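Local coordinates for protein M157 (PDB 2NYK) that serves mouse cytomegalovirus as a ligand for Ly49 natural killer cell receptors and belongs to an MHC class I-like family, at residues M177-V182 against R263-N267; L171-A175 against S198-V202; P203-S209 against R240-S246. The protein carries 1 engineered substitution. All blocks are in the same frame, centred on the assembly; numbering follows the deposited sequence.

From the N terminus, the chain first builds a seven-stranded sheet with its helices, the MHC class I-like platform, and leaves it through helix 157-173. At the end of that helix residues 171-175 open contact 2. Residues 177-182 then open contact 1 and lead into strand 181-186. Contact 2 closes first, at 198-202, so the two cross; it holds the helix end against the loop joining strands 192-198 and 204-208. Contact 3 follows in series, pairing edge strand 204-208 with strand 241-245. Only then does 263-267 close contact 1, so contact 3 lies wholly within its span. Val243 touches both Val182 and Pro265, joining contacts 1 and 3 in one core.

Contact 1. Residues M177-V182 against R263-N267; sequences MNATEV and RVPVN. With NAG (2-acetamido-2-deoxy-beta-D-glucopyranose), chain B; FUC (alpha-L-fucopyranose), chain C.
Met177 and Pro265 make the central apolar contact, their side chains sliding past each other in opposite directions with Met177 CG 3.6 Å from Pro265 CB. CG of Met177 stands anti to its own nitrogen (chi1 -166°), which carries the thioether along the 263-267 backbone, and SD comes 3.2 Å from Pro265 O. A bend at chi3 then turns CE over Asn267, whose side chain it crosses at about a right angle. Further round the proline ring, CG packs on Val182 CG2 at 3.8 Å and CD rests near the carbonyl oxygens of Met177 and Thr180. Pro265 is thus wedged between the 3-10 turn and the start of strand 181-186.

The backbone bonds belong to one antiparallel hydrogen-bonded pair, Val182 with Arg263. Val182 N gives a bond to Arg263 O (2.8 Å), and Arg263 N returns one to Val182 O (2.9 Å). Beyond the pair, the CA-H of Val264 points to Thr180 O. Glu181 makes a salt bridge to Lys262.

The sugar contacts come from the turn itself. Asn178 ND2 is bonded covalently to NAG C1 in an Asn-Ala-Thr sequon. The fucose, carried on O6 of that NAG, folds back so that its O3 accepts from Met177 N (2.8 Å, 158° at the hydrogen). Within the turn, Thr180 N binds Met177 O at 3.1 Å, while Thr180 OG1 is held by Tyr176 O.

An N-glycosylated 3-10 turn thus leads into a strand of a sheet consistent with an immunoglobulin-like domain of the MHC class I type. Trp249 touches Met177 and Thr180, Val253 packs on Val182 and Arg263, and strand 192-198 adds Cys194 and Val196 against Val182. Strand 262-267 lies between strands 181-186 and 249-253, with 192-198 beyond 181-186.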
loop_
_atom_site.group_PDB
_atom_site.type_symbol
_atom_site.label_atom_id
_atom_site.label_comp_id
_atom_site.label_asym_id
_atom_site.label_seq_id
_atom_site.Cartn_x
_atom_site.Cartn_y
_atom_site.Cartn_z
ATOM N N MET A 177 1.729 -17.420 0.803
ATOM C CA MET A 177 0.591 -18.249 0.435
ATOM C C MET A 177 -0.082 -18.879 1.662
ATOM O O MET A 177 -1.306 -18.901 1.772
ATOM C CB MET A 177 1.045 -19.338 -0.547
ATOM C CG MET A 177 -0.072 -20.055 -1.275
ATOM S SD MET A 177 0.541 -21.447 -2.244
ATOM C CE MET A 177 1.743 -20.666 -3.325
ATOM N N ASN A 178 0.729 -19.374 2.584
ATOM C CA ASN A 178 0.210 -20.066 3.763
ATOM C C ASN A 178 -0.372 -19.140 4.846
ATOM O O ASN A 178 -0.779 -19.618 5.890
ATOM C CB ASN A 178 1.266 -21.014 4.362
ATOM C CG ASN A 178 2.570 -20.308 4.733
ATOM O OD1 ASN A 178 2.659 -19.071 4.727
ATOM N ND2 ASN A 178 3.588 -21.109 5.074
ATOM N N ALA A 179 -0.413 -17.834 4.577
ATOM C CA ALA A 179 -1.034 -16.841 5.480
ATOM C C ALA A 179 -2.284 -16.272 4.815
ATOM O O ALA A 179 -2.979 -15.406 5.362
ATOM C CB ALA A 179 -0.036 -15.740 5.828
ATOM N N THR A 180 -2.583 -16.806 3.636
ATOM C CA THR A 180 -3.694 -16.346 2.812
ATOM C C THR A 180 -4.920 -17.253 2.996
ATOM O O THR A 180 -4.818 -18.474 2.850
ATOM C CB THR A 180 -3.266 -16.298 1.329
ATOM O OG1 THR A 180 -2.055 -15.531 1.218
ATOM C CG2 THR A 180 -4.360 -15.673 0.468
ATOM N N GLU A 181 -6.066 -16.676 3.350
ATOM C CA GLU A 181 -7.255 -17.492 3.612
ATOM C C GLU A 181 -8.184 -17.418 2.418
ATOM O O GLU A 181 -8.319 -16.359 1.843
ATOM C CB GLU A 181 -7.952 -17.032 4.884
ATOM C CG GLU A 181 -7.012 -17.060 6.107
ATOM C CD GLU A 181 -7.575 -16.349 7.322
ATOM O OE1 GLU A 181 -8.442 -15.454 7.166
ATOM O OE2 GLU A 181 -7.157 -16.708 8.445
ATOM N N VAL A 182 -8.807 -18.548 2.055
ATOM C CA VAL A 182 -9.650 -18.666 0.852
ATOM C C VAL A 182 -10.944 -19.455 1.110
ATOM O O VAL A 182 -10.910 -20.607 1.532
ATOM C CB VAL A 182 -8.859 -19.275 -0.339
ATOM C CG1 VAL A 182 -9.726 -19.350 -1.601
ATOM C CG2 VAL A 182 -7.609 -18.452 -0.608
ATOM N N ARG A 263 -9.596 -22.055 3.653
ATOM C CA ARG A 263 -8.489 -22.936 3.276
ATOM C C ARG A 263 -7.305 -22.098 2.758
ATOM O O ARG A 263 -7.470 -20.931 2.467
ATOM C CB ARG A 263 -8.976 -23.912 2.192
ATOM C CG ARG A 263 -10.379 -24.437 2.480
ATOM C CD ARG A 263 -10.631 -25.842 1.979
ATOM N NE ARG A 263 -10.436 -26.025 0.543
ATOM C CZ ARG A 263 -11.374 -25.854 -0.394
ATOM N NH1 ARG A 263 -12.599 -25.433 -0.077
ATOM N NH2 ARG A 263 -11.079 -26.095 -1.665
ATOM N N VAL A 264 -6.116 -22.688 2.646
ATOM C CA VAL A 264 -4.959 -21.969 2.095
ATOM C C VAL A 264 -4.685 -22.410 0.643
ATOM O O VAL A 264 -4.867 -23.588 0.311
ATOM C CB VAL A 264 -3.668 -22.135 2.962
ATOM C CG1 VAL A 264 -3.861 -21.554 4.386
ATOM C CG2 VAL A 264 -3.224 -23.572 3.022
ATOM N N PRO A 265 -4.250 -21.473 -0.229
ATOM C CA PRO A 265 -3.895 -21.917 -1.590
ATOM C C PRO A 265 -2.750 -22.930 -1.596
ATOM O O PRO A 265 -1.875 -22.888 -0.727
ATOM C CB PRO A 265 -3.468 -20.623 -2.298
ATOM C CG PRO A 265 -4.082 -19.501 -1.476
ATOM C CD PRO A 265 -4.056 -20.019 -0.053
ATOM N N VAL A 266 -2.794 -23.844 -2.566
ATOM C CA VAL A 266 -1.751 -24.845 -2.795
ATOM C C VAL A 266 -0.921 -24.382 -3.991
ATOM O O VAL A 266 -1.473 -23.874 -4.970
ATOM C CB VAL A 266 -2.379 -26.239 -3.100
ATOM C CG1 VAL A 266 -1.309 -27.271 -3.433
ATOM C CG2 VAL A 266 -3.231 -26.714 -1.925
ATOM N N ASN A 267 0.400 -24.547 -3.906
ATOM C CA ASN A 267 1.289 -24.069 -4.955
ATOM C C ASN A 267 0.982 -24.754 -6.285
ATOM O O ASN A 267 1.190 -25.959 -6.431
ATOM C CB ASN A 267 2.756 -24.276 -4.560
ATOM C CG ASN A 267 3.723 -23.430 -5.395
ATOM O OD1 ASN A 267 4.938 -23.501 -5.196
ATOM N ND2 ASN A 267 3.193 -22.622 -6.327
HETATM C C1 NAG B . 4.903 -20.482 5.146
HETATM C C2 NAG B . 5.645 -21.309 6.215
HETATM C C3 NAG B . 7.134 -20.933 6.274
HETATM C C4 NAG B . 7.795 -21.014 4.888
HETATM C C5 NAG B . 6.935 -20.250 3.867
HETATM C C6 NAG B . 7.427 -20.439 2.432
HETATM C C7 NAG B . 4.338 -22.172 8.078
HETATM C C8 NAG B . 3.427 -21.791 9.209
HETATM N N2 NAG B . 5.051 -21.177 7.541
HETATM O O3 NAG B . 7.812 -21.767 7.191
HETATM O O4 NAG B . 9.095 -20.459 4.981
HETATM O O5 NAG B . 5.580 -20.678 3.915
HETATM O O6 NAG B . 6.399 -20.000 1.573
HETATM O O7 NAG B . 4.392 -23.349 7.691
HETATM C C1 FUC C . 6.848 -19.816 0.210
HETATM C C2 FUC C . 5.640 -19.444 -0.654
HETATM C C3 FUC C . 5.136 -18.066 -0.222
HETATM C C4 FUC C . 6.250 -17.036 -0.435
HETATM C C5 FUC C . 7.511 -17.476 0.333
HETATM C C6 FUC C . 8.708 -16.563 0.066
HETATM O O2 FUC C . 4.610 -20.402 -0.528
HETATM O O3 FUC C . 3.938 -17.732 -0.906
HETATM O O4 FUC C . 6.530 -16.892 -1.811
HETATM O O5 FUC C . 7.866 -18.832 0.042
#

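Contact 2. Residues L171-A175 against S198-V202; sequences LKQLA and SRSNV
The Arg199 guanidinium receives the CD2 methyl of Leu174 obliquely, with NH2 3.9 Å away, while the Asn201 carboxamide meets Leu171 through its oxygen. Leu171 and Asn201 cross at about a right angle, OD1 lying 3.5 Å from Leu171 CD1; the amide's other end, ND2, is bound by the carbonyl oxygens of Arg45 and Val41. Leu171 belongs to the last part of helix 157-173, and Leu174 follows close behind it; the loop against them is built from two successive ST turns, Ser198 and Ser200 each accepting from the backbone nitrogen two residues on.

Ser200 is the polar centre. Its OG lies anti to the backbone N (chi1 179°) and reaches the helix, donating to Leu171 O at 2.6 Å from a position tilted 32° out of the carbonyl plane. Ser200 OG also accepts from Val202 N at 3.1 Å, so two bonds grip the hydroxyl, one to Leu171 O of the helix and one from the loop's own backbone. In the preceding turn Ser198 OG takes Ser200 N, a nearly straight bond of 3.1 Å.

Apolar contacts lie beside this hydroxyl. Ala175 CB touches Ser200 OG and packs on Val202 CG2 at 3.6 Å, while Leu174 CB touches Ser200 CB. Ile62 adds to both leucines, and Leu247 to Ala175.

The contact lies where the MHC class I-like platform, here the helix and the 41-45 turn, meets the second sheet; Gln227 from that sheet reaches the carbonyls of Ser200 and Val202. Two waters sit on Leu174 O. One leads to Arg199 N; the other, 2.7 Å from Leu174 O, is 2.8 Å from Ser198 OG.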
loop_
_atom_site.group_PDB
_atom_site.type_symbol
_atom_site.label_atom_id
_atom_site.label_comp_id
_atom_site.label_asym_id
_atom_site.label_seq_id
_atom_site.Cartn_x
_atom_site.Cartn_y
_atom_site.Cartn_z
ATOM N N LEU A 171 4.672 -7.571 7.141
ATOM C CA LEU A 171 3.772 -7.438 5.987
ATOM C C LEU A 171 4.151 -8.386 4.833
ATOM O O LEU A 171 3.288 -8.910 4.143
ATOM C CB LEU A 171 3.728 -5.979 5.531
ATOM C CG LEU A 171 2.913 -5.031 6.432
ATOM C CD1 LEU A 171 3.043 -3.591 5.965
ATOM C CD2 LEU A 171 1.445 -5.441 6.485
ATOM N N LYS A 172 5.448 -8.632 4.649
ATOM C CA LYS A 172 5.888 -9.572 3.619
ATOM C C LYS A 172 5.464 -10.973 4.008
ATOM O O LYS A 172 4.882 -11.685 3.206
ATOM C CB LYS A 172 7.412 -9.554 3.404
ATOM C CG LYS A 172 8.093 -8.202 3.243
ATOM C CD LYS A 172 9.534 -8.360 2.673
ATOM C CE LYS A 172 10.392 -9.314 3.535
ATOM N NZ LYS A 172 11.773 -9.633 3.012
ATOM N N GLN A 173 5.747 -11.372 5.244
ATOM C CA GLN A 173 5.383 -12.722 5.694
ATOM C C GLN A 173 3.872 -12.998 5.714
ATOM O O GLN A 173 3.437 -14.116 5.494
ATOM C CB GLN A 173 6.010 -13.001 7.045
ATOM C CG GLN A 173 7.534 -12.926 6.979
ATOM C CD GLN A 173 8.192 -13.454 8.215
ATOM O OE1 GLN A 173 7.816 -13.097 9.331
ATOM N NE2 GLN A 173 9.208 -14.301 8.029
ATOM N N LEU A 174 3.088 -11.954 5.953
ATOM C CA LEU A 174 1.624 -12.048 5.937
ATOM C C LEU A 174 1.080 -12.184 4.520
ATOM O O LEU A 174 -0.101 -12.481 4.316
ATOM C CB LEU A 174 1.031 -10.831 6.622
ATOM C CG LEU A 174 1.203 -10.816 8.145
ATOM C CD1 LEU A 174 0.766 -9.490 8.740
ATOM C CD2 LEU A 174 0.446 -11.970 8.755
ATOM N N ALA A 175 1.956 -11.933 3.559
ATOM C CA ALA A 175 1.634 -12.010 2.138
ATOM C C ALA A 175 1.922 -13.407 1.580
ATOM O O ALA A 175 1.571 -13.710 0.436
ATOM C CB ALA A 175 2.443 -10.960 1.380
ATOM N N SER A 198 -6.414 -11.384 3.141
ATOM C CA SER A 198 -5.007 -11.223 3.437
ATOM C C SER A 198 -4.824 -10.122 4.433
ATOM O O SER A 198 -5.474 -9.081 4.355
ATOM C CB SER A 198 -4.243 -10.889 2.145
ATOM O OG SER A 198 -2.886 -10.616 2.411
ATOM N N ARG A 199 -3.916 -10.340 5.380
ATOM C CA ARG A 199 -3.618 -9.345 6.368
ATOM C C ARG A 199 -2.387 -8.538 5.943
ATOM O O ARG A 199 -1.829 -7.813 6.728
ATOM C CB ARG A 199 -3.406 -9.992 7.744
ATOM C CG ARG A 199 -4.652 -10.740 8.255
ATOM C CD ARG A 199 -4.632 -10.926 9.763
ATOM N NE ARG A 199 -3.381 -11.522 10.241
ATOM C CZ ARG A 199 -3.003 -11.578 11.522
ATOM N NH1 ARG A 199 -3.786 -11.091 12.479
ATOM N NH2 ARG A 199 -1.847 -12.142 11.851
ATOM N N SER A 200 -1.982 -8.681 4.691
ATOM C CA SER A 200 -0.886 -7.906 4.158
ATOM C C SER A 200 -1.410 -6.831 3.214
ATOM O O SER A 200 -2.560 -6.886 2.765
ATOM C CB SER A 200 0.113 -8.825 3.437
ATOM O OG SER A 200 1.183 -8.051 2.899
ATOM N N ASN A 201 -0.587 -5.822 2.952
ATOM C CA ASN A 201 -0.930 -4.767 1.998
ATOM C C ASN A 201 -0.367 -5.098 0.620
ATOM O O ASN A 201 -0.469 -4.300 -0.304
ATOM C CB ASN A 201 -0.414 -3.403 2.468
ATOM C CG ASN A 201 1.111 -3.286 2.338
ATOM O OD1 ASN A 201 1.843 -4.228 2.718
ATOM N ND2 ASN A 201 1.598 -2.168 1.768
ATOM N N VAL A 202 0.249 -6.270 0.491
ATOM C CA VAL A 202 0.821 -6.697 -0.778
ATOM C C VAL A 202 -0.320 -6.945 -1.777
ATOM O O VAL A 202 -1.295 -7.634 -1.448
ATOM C CB VAL A 202 1.703 -7.976 -0.595
ATOM C CG1 VAL A 202 2.071 -8.550 -1.933
ATOM C CG2 VAL A 202 2.992 -7.637 0.193
HETATM O O HOH W 1 -2.293 -12.668 5.815
HETATM O O HOH W 2 -1.809 -13.224 2.418
#

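Contact 3. Residues P203-S209 against R240-S246; sequences PFTVELS and RCYVTSS
Phe204 to Leu208 and Cys241 to Ser245 run antiparallel, with 159° between their N-to-C directions, an edge pair of a domain whose two layers of strands and Cys194-Cys241 disulfide are consistent with the immunoglobulin-like alpha3 domain of MHC class I.

Backbone bonds come from the hydrogen-bonded pairs Thr205 with Thr244 and Glu207 with Tyr242, each linked twice. Thr205 N reaches Thr244 O at 2.7 Å. Beyond the ladder, Pro203 O accepts from Ser246 N and weakly from Ser246 OG. At the other end Ser209 N binds Arg240 O, but the return bond uses a side chain: Arg240 N donates to Ser209 OG at 3.0 Å, the hydroxyl standing between the backbone N and C of its own residue (chi1 62°).

Apolar contacts lie on the face bearing Phe204, Val206, Leu208, Cys241 and Val243, which turns toward strands 192-198 and 227-233. Val206 CG1 touches Cys241 SG at 3.5 Å, beside the disulfide. Phe204 CD1 meets Val243 CG1 obliquely at 4.1 Å, and Val206 CG2 sits at the ring's edge.

On the face of Thr205, Glu207, Tyr242 and Thr244, the Tyr242 ring turns its edge to Glu207 O and to Ser209 CB, 3.9 Å from CE1. Thr205 and Thr244 lie side by side. A water joins this polar row: it is hydrogen-bonded to Glu207 OE1 (2.9 Å) and Thr205 O, and to Thr244 OG1 at 2.6 Å.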
loop_
_atom_site.group_PDB
_atom_site.type_symbol
_atom_site.label_atom_id
_atom_site.label_comp_id
_atom_site.label_asym_id
_atom_site.label_seq_id
_atom_site.Cartn_x
_atom_site.Cartn_y
_atom_site.Cartn_z
ATOM N N PRO A 203 -0.243 -6.331 -2.972
ATOM C CA PRO A 203 -1.277 -6.590 -3.953
ATOM C C PRO A 203 -1.358 -8.032 -4.454
ATOM O O PRO A 203 -0.358 -8.759 -4.511
ATOM C CB PRO A 203 -0.942 -5.596 -5.083
ATOM C CG PRO A 203 -0.204 -4.497 -4.394
ATOM C CD PRO A 203 0.673 -5.269 -3.440
ATOM N N PHE A 204 -2.569 -8.467 -4.783
ATOM C CA PHE A 204 -2.742 -9.816 -5.343
ATOM C C PHE A 204 -4.024 -9.852 -6.153
ATOM O O PHE A 204 -4.862 -8.949 -6.014
ATOM C CB PHE A 204 -2.760 -10.876 -4.217
ATOM C CG PHE A 204 -3.957 -10.787 -3.303
ATOM C CD1 PHE A 204 -5.124 -11.490 -3.591
ATOM C CD2 PHE A 204 -3.917 -9.981 -2.156
ATOM C CE1 PHE A 204 -6.247 -11.378 -2.749
ATOM C CE2 PHE A 204 -5.035 -9.872 -1.304
ATOM C CZ PHE A 204 -6.175 -10.564 -1.580
ATOM N N THR A 205 -4.189 -10.873 -6.998
ATOM C CA THR A 205 -5.416 -10.993 -7.795
ATOM C C THR A 205 -6.052 -12.357 -7.589
ATOM O O THR A 205 -5.371 -13.315 -7.241
ATOM C CB THR A 205 -5.185 -10.752 -9.320
ATOM O OG1 THR A 205 -4.344 -11.785 -9.840
ATOM C CG2 THR A 205 -4.546 -9.416 -9.581
ATOM N N VAL A 206 -7.368 -12.424 -7.770
ATOM C CA VAL A 206 -8.136 -13.653 -7.598
ATOM C C VAL A 206 -8.900 -13.915 -8.900
ATOM O O VAL A 206 -9.607 -13.024 -9.424
ATOM C CB VAL A 206 -9.122 -13.563 -6.426
ATOM C CG1 VAL A 206 -9.832 -14.907 -6.195
ATOM C CG2 VAL A 206 -8.403 -13.148 -5.172
ATOM N N GLU A 207 -8.724 -15.120 -9.430
ATOM C CA GLU A 207 -9.351 -15.518 -10.692
ATOM C C GLU A 207 -9.957 -16.910 -10.570
ATOM O O GLU A 207 -9.325 -17.817 -10.009
ATOM C CB GLU A 207 -8.317 -15.530 -11.819
ATOM C CG GLU A 207 -7.655 -14.181 -12.056
ATOM C CD GLU A 207 -6.394 -14.292 -12.893
ATOM O OE1 GLU A 207 -5.611 -15.258 -12.687
ATOM O OE2 GLU A 207 -6.182 -13.392 -13.753
ATOM N N LEU A 208 -11.175 -17.064 -11.099
ATOM C CA LEU A 208 -11.841 -18.372 -11.229
ATOM C C LEU A 208 -11.460 -19.037 -12.542
ATOM O O LEU A 208 -11.118 -18.359 -13.512
ATOM C CB LEU A 208 -13.370 -18.231 -11.151
ATOM C CG LEU A 208 -13.979 -17.766 -9.819
ATOM C CD1 LEU A 208 -15.482 -17.571 -9.915
ATOM C CD2 LEU A 208 -13.636 -18.701 -8.670
ATOM N N SER A 209 -11.516 -20.367 -12.576
ATOM C CA SER A 209 -11.246 -21.113 -13.813
ATOM C C SER A 209 -12.482 -21.142 -14.721
ATOM O O SER A 209 -13.005 -22.214 -15.047
ATOM C CB SER A 209 -10.782 -22.532 -13.484
ATOM O OG SER A 209 -11.803 -23.229 -12.793
ATOM N N ARG A 240 -11.748 -24.296 -9.959
ATOM C CA ARG A 240 -10.504 -23.782 -9.386
ATOM C C ARG A 240 -10.559 -22.269 -9.142
ATOM O O ARG A 240 -11.075 -21.512 -9.964
ATOM C CB ARG A 240 -9.316 -24.104 -10.295
ATOM C CG ARG A 240 -8.902 -25.564 -10.313
ATOM C CD ARG A 240 -8.566 -26.010 -11.716
ATOM N NE ARG A 240 -9.727 -25.853 -12.591
ATOM C CZ ARG A 240 -9.775 -26.192 -13.882
ATOM N NH1 ARG A 240 -8.715 -26.726 -14.495
ATOM N NH2 ARG A 240 -10.898 -25.994 -14.564
ATOM N N CYS A 241 -10.047 -21.859 -7.984
ATOM C CA CYS A 241 -9.852 -20.441 -7.657
ATOM C C CYS A 241 -8.354 -20.225 -7.521
ATOM O O CYS A 241 -7.695 -20.875 -6.713
ATOM C CB CYS A 241 -10.573 -20.064 -6.361
ATOM S SG CYS A 241 -10.316 -18.339 -5.868
ATOM N N TYR A 242 -7.830 -19.347 -8.359
ATOM C CA TYR A 242 -6.409 -19.017 -8.383
ATOM C C TYR A 242 -6.138 -17.706 -7.644
ATOM O O TYR A 242 -6.906 -16.743 -7.730
ATOM C CB TYR A 242 -5.905 -18.891 -9.824
ATOM C CG TYR A 242 -6.015 -20.177 -10.620
ATOM C CD1 TYR A 242 -7.222 -20.542 -11.219
ATOM C CD2 TYR A 242 -4.919 -21.024 -10.768
ATOM C CE1 TYR A 242 -7.339 -21.723 -11.954
ATOM C CE2 TYR A 242 -5.021 -22.217 -11.505
ATOM C CZ TYR A 242 -6.238 -22.554 -12.093
ATOM O OH TYR A 242 -6.367 -23.717 -12.816
ATOM N N VAL A 243 -5.028 -17.697 -6.925
ATOM C CA VAL A 243 -4.583 -16.517 -6.227
ATOM C C VAL A 243 -3.172 -16.220 -6.666
ATOM O O VAL A 243 -2.279 -17.023 -6.462
ATOM C CB VAL A 243 -4.600 -16.716 -4.708
ATOM C CG1 VAL A 243 -4.147 -15.440 -4.017
ATOM C CG2 VAL A 243 -5.991 -17.153 -4.229
ATOM N N THR A 244 -2.973 -15.041 -7.242
ATOM C CA THR A 244 -1.659 -14.645 -7.729
ATOM C C THR A 244 -1.205 -13.412 -6.974
ATOM O O THR A 244 -1.893 -12.385 -6.971
ATOM C CB THR A 244 -1.665 -14.375 -9.269
ATOM O OG1 THR A 244 -2.324 -15.458 -9.943
ATOM C CG2 THR A 244 -0.242 -14.215 -9.807
ATOM N N SER A 245 -0.038 -13.532 -6.349
ATOM C CA SER A 245 0.544 -12.482 -5.525
ATOM C C SER A 245 1.666 -11.695 -6.219
ATOM O O SER A 245 2.524 -12.272 -6.888
ATOM C CB SER A 245 1.083 -13.092 -4.239
ATOM O OG SER A 245 1.747 -12.117 -3.466
ATOM N N SER A 246 1.655 -10.374 -6.021
ATOM C CA SER A 246 2.747 -9.480 -6.454
ATOM C C SER A 246 4.093 -9.922 -5.880
ATOM O O SER A 246 5.149 -9.613 -6.433
ATOM C CB SER A 246 2.469 -8.052 -6.004
ATOM O OG SER A 246 1.462 -7.488 -6.838
HETATM O O HOH W 3 -4.936 -15.079 -9.835
#